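Local coordinates for protein ZYG-9 (PDB 2OF3) that plays a major role in organizing microtubules and spindle poles during mitosis and meiosis in one-cell embryos, as a member of the TOG/XMAP215 family, at residues Lys167-Leu172 with Leu206-Thr211; Glu186-Ile191 with Lys210-Phe215; Tyr193-Ala198 with Ile228-Ala233. All coordinates share one frame; numbering follows the deposited sequence.

Contact 1. Residues Lys167-Leu172 with Leu206-Thr211; sequences KMTPML and LSVEKT
L206 reaches across to T169 and P170 with its two methyl groups. CD1 does most of the touching. It lies 3.7 Å from T169 CB and 3.8 Å from P170 CD, so this one methyl meets two successive residues of the helix. The other branch, L206 CD2, reaches only the proline ring, 4.1 Å from P170 CG. L206 is stretched out: CD1 is anti to CA (chi2 -177°), which carries this methyl well forward from its own backbone.

T169 shows its carbon side to the partner. With OG1 beside the backbone N (chi1 -61°), CG2 lies anti to that N and reaches both L206 CD1 and V208 CG2. T169 CG2 and V208 CG2 are 4.0 Å apart, and the two side chains meet at about a right angle. The hydroxyl of T169 serves its own helix instead, with a hydrogen bond from OG1 to the carbonyl O of P165. The polar end of this buried residue is thus satisfied locally.

P170 has no N-H to give to the preceding turn, and the helix is kinked here. M171 N makes only a weak bond to M168 O. Across the contact, S207 precedes helix 208-212. Its carbonyl O takes two bonds from T211, from opposite faces of its plane: one from the backbone N and one, modelled unusually short, from OG1.

L206, on the approach to helix 208-212, and V208, the first residue of that helix, thus pack on helix 165-174 within the all-helical, HEAT-type fold of the TOG domain.

Contact 2. Residues Glu186-Ile191 with Lys210-Phe215; sequences ECLLVI and KTVAPF
Within the helical solenoid of the TOG domain, helix 181-198 meets the short helix 208-212 mainly through L188 and V212. The contact is wholly apolar. L188 CD2 faces both methyls of V212, 3.7 Å from CG2 and 3.9 Å from CG1. The two side chains run alongside each other in opposite directions, so each passes the other and neither meets it end-on. The same two residues mark the nearest approach of the backbones, with the CA atoms of L188 and V212 8.0 Å apart.

The two leucine methyls have different jobs. CD2 branches off toward V212. CD1 continues the chain, nearly anti to CA (chi2 167°), and comes within 4.4 Å of F215 CB. That second approach is loose, and it involves the first carbon of the F215 side chain. V212 has CG1 anti to its backbone N (chi1 166°) and CG2 beside that N. This rotamer places both methyls against L188 CD2.

Apolar side chains between adjacent helices build the core of HEAT-type folds such as the TOG domain. Here a third helix, 221-238, joins the cluster: V223 and A226 pack on L188, and V230 on V212. L176 touches both L188 and F215. Two other residues of 186-191, C187 and V190, pack instead on L172 of helix 165-174.

In the second segment, A213 to F215 form a 3-10 turn, and F215 N bonds to V212 O at 2.8 Å. The carbonyl oxygens of T211 and V212 lie at the edge of the phenyl ring of F215, in its plane. F215 CD2 is 3.5 Å from T211 O.

Contact 3. Residues Tyr193-Ala198 with Ile228-Ala233; sequences YYITNA and INVLVA
I195 is the first residue of 193-198 to touch the other helix, and it meets both V230 and A233. Its two branches are used separately. CG1 stands beside the backbone N (chi1 -67°) and carries CD1 toward V230. There CD1 comes within 3.9 Å of V230 CG1, and the two side chains cross at about a right angle. CG2 is anti to the same N and goes to A233. It lies 3.8 Å from A233 CB and 3.7 Å from A233 O, so it rests on the alanine carbonyl as well as on its methyl.

T196 follows and closes the contact at its exposed border. Its OG1 lies 3.8 Å from A233 CB, so the alanine methyl is touched by I195 and T196 together. The hydroxyl is not spent on the alanine: OG1 makes a weak hydrogen bond back to E192 O in its own helix. The CA atoms of T196 and A233 are 5.7 Å apart. With only a methyl at A233, the two backbones can come this near.

The segment ends at A198, where the helix stops. Y194 serves the other side of the helix, packing on helix 165-174 and bonding through OH to S160.

The segment axes come within 9.1 Å and run almost parallel, at 19°. In this chain the short helix 208-212 lies between the two helices in sequence. I228 and L231 on the second helix pack on V257 of helix 251-264, so the layering continues beyond this pair. Such near-parallel stacking of neighbouring helices, one layer laid on the next, is as in proteins built of HEAT repeats.

How the contacts relate
The three contacts lie side by side in the C-terminal part of the chain and touch one another. Contacts 1 and 2 share K210 and T211, and their centres are 8 Å apart. L172 joins them, with its CD1 3.6 Å from V190 CG1. Contacts 2 and 3 both use helix 181-198, with centres 9 Å apart. V230 bridges them: its CG2 lies 3.3 Å from L188 O. Contacts 1 and 3 are 12 Å apart between centres. Y194 spans that gap, its CE2 3.5 Å from L172 CD1. Along the chain, the segments of contact 3 alternate with those of contacts 1 and 2.

Contact 1. Residues Lys167-Leu172 with Leu206-Thr211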
loop_
_atom_site.group_PDB
_atom_site.type_symbol
_atom_site.label_atom_id
_atom_site.label_comp_id
_atom_site.label_asym_id
_atom_site.label_seq_id
_atom_site.Cartn_x
_atom_site.Cartn_y
_atom_site.Cartn_z
ATOM N N LYS A 167 -3.135 9.627 6.860
ATOM C CA LYS A 167 -4.092 8.738 6.196
ATOM C C LYS A 167 -3.515 7.354 5.883
ATOM O O LYS A 167 -4.280 6.431 5.702
ATOM C CB LYS A 167 -4.614 9.340 4.875
ATOM C CG LYS A 167 -5.484 10.594 4.991
ATOM C CD LYS A 167 -6.872 10.296 5.561
ATOM C CE LYS A 167 -7.828 11.557 5.518
ATOM N NZ LYS A 167 -7.650 12.366 4.223
ATOM N N MET A 168 -2.186 7.203 5.789
ATOM C CA MET A 168 -1.557 5.894 5.584
ATOM C C MET A 168 -1.549 5.013 6.830
ATOM O O MET A 168 -1.728 3.798 6.746
ATOM C CB MET A 168 -0.115 6.083 5.083
ATOM C CG MET A 168 0.042 6.505 3.552
ATOM S SD MET A 168 -0.509 5.341 2.274
ATOM C CE MET A 168 0.853 4.218 2.349
ATOM N N THR A 169 -1.351 5.622 7.995
ATOM C CA THR A 169 -1.058 4.875 9.236
ATOM C C THR A 169 -2.157 3.937 9.655
ATOM O O THR A 169 -1.845 2.816 10.053
ATOM C CB THR A 169 -0.625 5.819 10.360
ATOM O OG1 THR A 169 0.559 6.482 9.927
ATOM C CG2 THR A 169 -0.335 5.076 11.711
ATOM N N PRO A 170 -3.450 4.348 9.565
ATOM C CA PRO A 170 -4.536 3.394 9.907
ATOM C C PRO A 170 -4.478 2.058 9.110
ATOM O O PRO A 170 -4.788 0.968 9.659
ATOM C CB PRO A 170 -5.822 4.189 9.538
ATOM C CG PRO A 170 -5.436 5.630 9.615
ATOM C CD PRO A 170 -3.976 5.695 9.211
ATOM N N MET A 171 -4.079 2.117 7.832
ATOM C CA MET A 171 -3.970 0.911 6.993
ATOM C C MET A 171 -2.728 0.124 7.415
ATOM O O MET A 171 -2.757 -1.102 7.429
ATOM C CB MET A 171 -3.868 1.320 5.512
ATOM C CG MET A 171 -5.273 1.796 4.898
ATOM S SD MET A 171 -5.299 2.370 3.205
ATOM C CE MET A 171 -4.192 3.684 3.281
ATOM N N LEU A 172 -1.634 0.832 7.735
ATOM C CA LEU A 172 -0.416 0.182 8.239
ATOM C C LEU A 172 -0.680 -0.475 9.594
ATOM O O LEU A 172 -0.230 -1.611 9.804
ATOM C CB LEU A 172 0.740 1.164 8.332
ATOM C CG LEU A 172 1.284 1.594 6.980
ATOM C CD1 LEU A 172 2.029 2.874 7.229
ATOM C CD2 LEU A 172 2.213 0.485 6.381
ATOM N N LEU A 206 -4.424 8.444 16.450
ATOM C CA LEU A 206 -4.370 7.052 15.987
ATOM C C LEU A 206 -3.939 6.014 17.039
ATOM O O LEU A 206 -4.077 4.796 16.814
ATOM C CB LEU A 206 -3.512 6.948 14.715
ATOM C CG LEU A 206 -4.029 7.840 13.559
ATOM C CD1 LEU A 206 -3.164 7.595 12.352
ATOM C CD2 LEU A 206 -5.521 7.517 13.272
ATOM N N SER A 207 -3.464 6.461 18.195
ATOM C CA SER A 207 -3.132 5.488 19.241
ATOM C C SER A 207 -2.015 4.510 18.739
ATOM O O SER A 207 -2.103 3.295 18.933
ATOM C CB SER A 207 -4.367 4.676 19.668
ATOM O OG SER A 207 -5.235 5.456 20.487
ATOM N N VAL A 208 -1.000 5.079 18.103
ATOM C CA VAL A 208 0.115 4.313 17.621
ATOM C C VAL A 208 0.832 3.598 18.778
ATOM O O VAL A 208 1.027 2.389 18.706
ATOM C CB VAL A 208 1.116 5.205 16.869
ATOM C CG1 VAL A 208 2.390 4.422 16.542
ATOM C CG2 VAL A 208 0.462 5.783 15.589
ATOM N N GLU A 209 1.197 4.316 19.836
ATOM C CA GLU A 209 1.964 3.705 20.954
ATOM C C GLU A 209 1.253 2.516 21.525
ATOM O O GLU A 209 1.853 1.453 21.662
ATOM C CB GLU A 209 2.308 4.699 22.063
ATOM C CG GLU A 209 2.974 5.969 21.599
ATOM C CD GLU A 209 1.966 7.116 21.297
ATOM O OE1 GLU A 209 0.815 6.871 20.855
ATOM O OE2 GLU A 209 2.352 8.281 21.495
ATOM N N LYS A 210 -0.042 2.645 21.774
ATOM C CA LYS A 210 -0.808 1.578 22.375
ATOM C C LYS A 210 -1.054 0.389 21.458
ATOM O O LYS A 210 -1.135 -0.758 21.926
ATOM C CB LYS A 210 -2.175 2.131 22.879
ATOM C CG LYS A 210 -3.124 1.047 23.395
ATOM C CD LYS A 210 -4.303 1.635 24.226
ATOM C CE LYS A 210 -4.870 0.583 25.259
ATOM N NZ LYS A 210 -4.078 0.486 26.602
ATOM N N THR A 211 -1.230 0.658 20.157
ATOM C CA THR A 211 -1.453 -0.398 19.200
ATOM C C THR A 211 -0.161 -1.186 18.950
ATOM O O THR A 211 -0.194 -2.410 18.727
ATOM C CB THR A 211 -1.946 0.190 17.846
ATOM O OG1 THR A 211 -3.020 1.114 18.105
ATOM C CG2 THR A 211 -2.457 -0.891 16.949
#

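Contact 2. Residues Glu186-Ile191 with Lys210-Phe215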
loop_
_atom_site.group_PDB
_atom_site.type_symbol
_atom_site.label_atom_id
_atom_site.label_comp_id
_atom_site.label_asym_id
_atom_site.label_seq_id
_atom_site.Cartn_x
_atom_site.Cartn_y
_atom_site.Cartn_z
ATOM N N GLU A 186 7.416 -5.321 8.241
ATOM C CA GLU A 186 7.605 -4.248 7.231
ATOM C C GLU A 186 6.715 -3.016 7.453
ATOM O O GLU A 186 7.141 -1.881 7.216
ATOM C CB GLU A 186 7.338 -4.817 5.834
ATOM C CG GLU A 186 8.441 -5.792 5.313
ATOM C CD GLU A 186 9.744 -5.100 4.964
ATOM O OE1 GLU A 186 9.750 -4.157 4.126
ATOM O OE2 GLU A 186 10.786 -5.487 5.539
ATOM N N CYS A 187 5.469 -3.264 7.885
ATOM C CA CYS A 187 4.518 -2.216 8.244
ATOM C C CYS A 187 4.928 -1.365 9.444
ATOM O O CYS A 187 4.841 -0.139 9.351
ATOM C CB CYS A 187 3.099 -2.812 8.369
ATOM S SG CYS A 187 2.542 -3.292 6.692
ATOM N N LEU A 188 5.454 -1.992 10.504
ATOM C CA LEU A 188 6.070 -1.262 11.628
ATOM C C LEU A 188 7.206 -0.378 11.210
ATOM O O LEU A 188 7.360 0.742 11.711
ATOM C CB LEU A 188 6.570 -2.231 12.737
ATOM C CG LEU A 188 5.429 -2.899 13.521
ATOM C CD1 LEU A 188 5.964 -4.080 14.379
ATOM C CD2 LEU A 188 4.535 -1.854 14.326
ATOM N N LEU A 189 8.052 -0.867 10.314
ATOM C CA LEU A 189 9.202 -0.080 9.797
ATOM C C LEU A 189 8.745 1.186 9.076
ATOM O O LEU A 189 9.395 2.212 9.175
ATOM C CB LEU A 189 10.090 -0.922 8.840
ATOM C CG LEU A 189 10.835 -2.070 9.544
ATOM C CD1 LEU A 189 11.558 -2.865 8.503
ATOM C CD2 LEU A 189 11.819 -1.597 10.661
ATOM N N VAL A 190 7.666 1.112 8.316
ATOM C CA VAL A 190 7.101 2.331 7.702
ATOM C C VAL A 190 6.605 3.342 8.794
ATOM O O VAL A 190 6.951 4.540 8.754
ATOM C CB VAL A 190 5.953 2.005 6.691
ATOM C CG1 VAL A 190 5.431 3.333 6.054
ATOM C CG2 VAL A 190 6.474 1.071 5.564
ATOM N N ILE A 191 5.843 2.858 9.774
ATOM C CA ILE A 191 5.463 3.694 10.912
ATOM C C ILE A 191 6.680 4.277 11.584
ATOM O O ILE A 191 6.700 5.465 11.878
ATOM C CB ILE A 191 4.593 2.920 11.889
ATOM C CG1 ILE A 191 3.237 2.539 11.221
ATOM C CG2 ILE A 191 4.420 3.727 13.230
ATOM C CD1 ILE A 191 2.379 1.440 11.965
ATOM N N LYS A 210 -0.042 2.645 21.774
ATOM C CA LYS A 210 -0.808 1.578 22.375
ATOM C C LYS A 210 -1.054 0.389 21.458
ATOM O O LYS A 210 -1.135 -0.758 21.926
ATOM C CB LYS A 210 -2.175 2.131 22.879
ATOM C CG LYS A 210 -3.124 1.047 23.395
ATOM C CD LYS A 210 -4.303 1.635 24.226
ATOM C CE LYS A 210 -4.870 0.583 25.259
ATOM N NZ LYS A 210 -4.078 0.486 26.602
ATOM N N THR A 211 -1.230 0.658 20.157
ATOM C CA THR A 211 -1.453 -0.398 19.200
ATOM C C THR A 211 -0.161 -1.186 18.950
ATOM O O THR A 211 -0.194 -2.410 18.727
ATOM C CB THR A 211 -1.946 0.190 17.846
ATOM O OG1 THR A 211 -3.020 1.114 18.105
ATOM C CG2 THR A 211 -2.457 -0.891 16.949
ATOM N N VAL A 212 0.955 -0.467 18.973
ATOM C CA VAL A 212 2.241 -1.060 18.608
ATOM C C VAL A 212 2.853 -1.826 19.811
ATOM O O VAL A 212 3.453 -2.893 19.643
ATOM C CB VAL A 212 3.203 -0.000 18.003
ATOM C CG1 VAL A 212 4.666 -0.529 17.939
ATOM C CG2 VAL A 212 2.724 0.440 16.581
ATOM N N ALA A 213 2.704 -1.269 21.019
ATOM C CA ALA A 213 3.298 -1.858 22.236
ATOM C C ALA A 213 3.165 -3.394 22.393
ATOM O O ALA A 213 4.151 -4.021 22.749
ATOM C CB ALA A 213 2.823 -1.116 23.542
ATOM N N PRO A 214 1.978 -4.006 22.169
ATOM C CA PRO A 214 1.937 -5.460 22.329
ATOM C C PRO A 214 2.920 -6.241 21.431
ATOM O O PRO A 214 3.212 -7.412 21.729
ATOM C CB PRO A 214 0.505 -5.824 21.918
ATOM C CG PRO A 214 -0.283 -4.597 22.243
ATOM C CD PRO A 214 0.632 -3.466 21.881
ATOM N N PHE A 215 3.387 -5.621 20.336
ATOM C CA PHE A 215 4.220 -6.351 19.377
ATOM C C PHE A 215 5.671 -6.445 19.827
ATOM O O PHE A 215 6.465 -7.139 19.186
ATOM C CB PHE A 215 4.046 -5.798 17.939
ATOM C CG PHE A 215 2.669 -6.089 17.356
ATOM C CD1 PHE A 215 2.386 -7.339 16.795
ATOM C CD2 PHE A 215 1.612 -5.113 17.460
ATOM C CE1 PHE A 215 1.100 -7.627 16.270
ATOM C CE2 PHE A 215 0.322 -5.373 16.972
ATOM C CZ PHE A 215 0.054 -6.645 16.364
#

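Contact 3. Residues Tyr193-Ala198 with Ile228-Ala233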
loop_
_atom_site.group_PDB
_atom_site.type_symbol
_atom_site.label_atom_id
_atom_site.label_comp_id
_atom_site.label_asym_id
_atom_site.label_seq_id
_atom_site.Cartn_x
_atom_site.Cartn_y
_atom_site.Cartn_z
ATOM N N TYR A 193 9.511 5.040 10.276
ATOM C CA TYR A 193 10.031 6.065 9.410
ATOM C C TYR A 193 9.187 7.362 9.425
ATOM O O TYR A 193 9.730 8.468 9.378
ATOM C CB TYR A 193 10.123 5.432 8.043
ATOM C CG TYR A 193 10.259 6.318 6.846
ATOM C CD1 TYR A 193 11.465 6.972 6.542
ATOM C CD2 TYR A 193 9.192 6.437 5.971
ATOM C CE1 TYR A 193 11.572 7.780 5.367
ATOM C CE2 TYR A 193 9.277 7.200 4.833
ATOM C CZ TYR A 193 10.463 7.870 4.521
ATOM O OH TYR A 193 10.465 8.606 3.321
ATOM N N TYR A 194 7.864 7.231 9.487
ATOM C CA TYR A 194 6.979 8.395 9.631
ATOM C C TYR A 194 7.316 9.199 10.897
ATOM O O TYR A 194 7.346 10.450 10.905
ATOM C CB TYR A 194 5.531 7.925 9.711
ATOM C CG TYR A 194 4.932 7.346 8.432
ATOM C CD1 TYR A 194 5.550 7.492 7.186
ATOM C CD2 TYR A 194 3.663 6.727 8.469
ATOM C CE1 TYR A 194 4.937 6.969 6.006
ATOM C CE2 TYR A 194 3.061 6.207 7.328
ATOM C CZ TYR A 194 3.695 6.335 6.099
ATOM O OH TYR A 194 3.046 5.812 4.977
ATOM N N ILE A 195 7.546 8.485 11.986
ATOM C CA ILE A 195 7.724 9.123 13.297
ATOM C C ILE A 195 9.101 9.746 13.386
ATOM O O ILE A 195 9.238 10.890 13.835
ATOM C CB ILE A 195 7.558 8.160 14.449
ATOM C CG1 ILE A 195 6.129 7.700 14.521
ATOM C CG2 ILE A 195 7.845 8.889 15.720
ATOM C CD1 ILE A 195 6.003 6.445 15.271
ATOM N N THR A 196 10.124 9.012 12.951
ATOM C CA THR A 196 11.453 9.580 12.856
ATOM C C THR A 196 11.491 10.859 11.996
ATOM O O THR A 196 12.236 11.797 12.290
ATOM C CB THR A 196 12.455 8.514 12.339
ATOM O OG1 THR A 196 12.626 7.527 13.357
ATOM C CG2 THR A 196 13.809 9.096 12.028
ATOM N N ASN A 197 10.715 10.916 10.924
ATOM C CA ASN A 197 10.849 12.052 10.023
ATOM C C ASN A 197 9.911 13.190 10.277
ATOM O O ASN A 197 10.289 14.311 9.999
ATOM C CB ASN A 197 10.774 11.626 8.564
ATOM C CG ASN A 197 11.972 10.792 8.168
ATOM O OD1 ASN A 197 11.890 9.556 8.136
ATOM N ND2 ASN A 197 13.114 11.448 7.939
ATOM N N ALA A 198 8.709 12.903 10.798
ATOM C CA ALA A 198 7.696 13.924 11.027
ATOM C C ALA A 198 7.221 14.030 12.476
ATOM O O ALA A 198 6.455 14.903 12.777
ATOM C CB ALA A 198 6.510 13.687 10.100
ATOM N N ILE A 228 9.839 -2.276 19.039
ATOM C CA ILE A 228 10.708 -1.565 19.966
ATOM C C ILE A 228 11.138 -0.267 19.317
ATOM O O ILE A 228 11.030 0.784 19.962
ATOM C CB ILE A 228 11.963 -2.412 20.354
ATOM C CG1 ILE A 228 11.556 -3.554 21.266
ATOM C CG2 ILE A 228 13.059 -1.525 21.003
ATOM C CD1 ILE A 228 12.615 -4.660 21.362
ATOM N N ASN A 229 11.616 -0.303 18.068
ATOM C CA ASN A 229 12.077 0.942 17.458
ATOM C C ASN A 229 11.013 2.015 17.158
ATOM O O ASN A 229 11.318 3.196 17.173
ATOM C CB ASN A 229 12.948 0.657 16.222
ATOM C CG ASN A 229 14.306 0.089 16.567
ATOM O OD1 ASN A 229 14.948 -0.556 15.743
ATOM N ND2 ASN A 229 14.754 0.330 17.745
ATOM N N VAL A 230 9.778 1.615 16.936
ATOM C CA VAL A 230 8.660 2.560 16.884
ATOM C C VAL A 230 8.504 3.303 18.237
ATOM O O VAL A 230 8.410 4.544 18.268
ATOM C CB VAL A 230 7.288 1.839 16.444
ATOM C CG1 VAL A 230 6.046 2.761 16.682
ATOM C CG2 VAL A 230 7.302 1.344 14.937
ATOM N N LEU A 231 8.522 2.581 19.354
ATOM C CA LEU A 231 8.325 3.184 20.676
ATOM C C LEU A 231 9.456 4.102 21.083
ATOM O O LEU A 231 9.214 5.168 21.687
ATOM C CB LEU A 231 8.113 2.091 21.725
ATOM C CG LEU A 231 6.901 1.204 21.531
ATOM C CD1 LEU A 231 6.907 0.183 22.619
ATOM C CD2 LEU A 231 5.581 1.991 21.576
ATOM N N VAL A 232 10.684 3.729 20.738
ATOM C CA VAL A 232 11.887 4.587 20.885
ATOM C C VAL A 232 11.824 5.869 20.046
ATOM O O VAL A 232 12.257 6.948 20.511
ATOM C CB VAL A 232 13.173 3.815 20.482
ATOM C CG1 VAL A 232 14.401 4.719 20.462
ATOM C CG2 VAL A 232 13.405 2.621 21.407
ATOM N N ALA A 233 11.338 5.757 18.798
ATOM C CA ALA A 233 11.151 6.927 17.923
ATOM C C ALA A 233 10.118 7.891 18.547
ATOM O O ALA A 233 10.309 9.109 18.515
ATOM C CB ALA A 233 10.724 6.495 16.516
#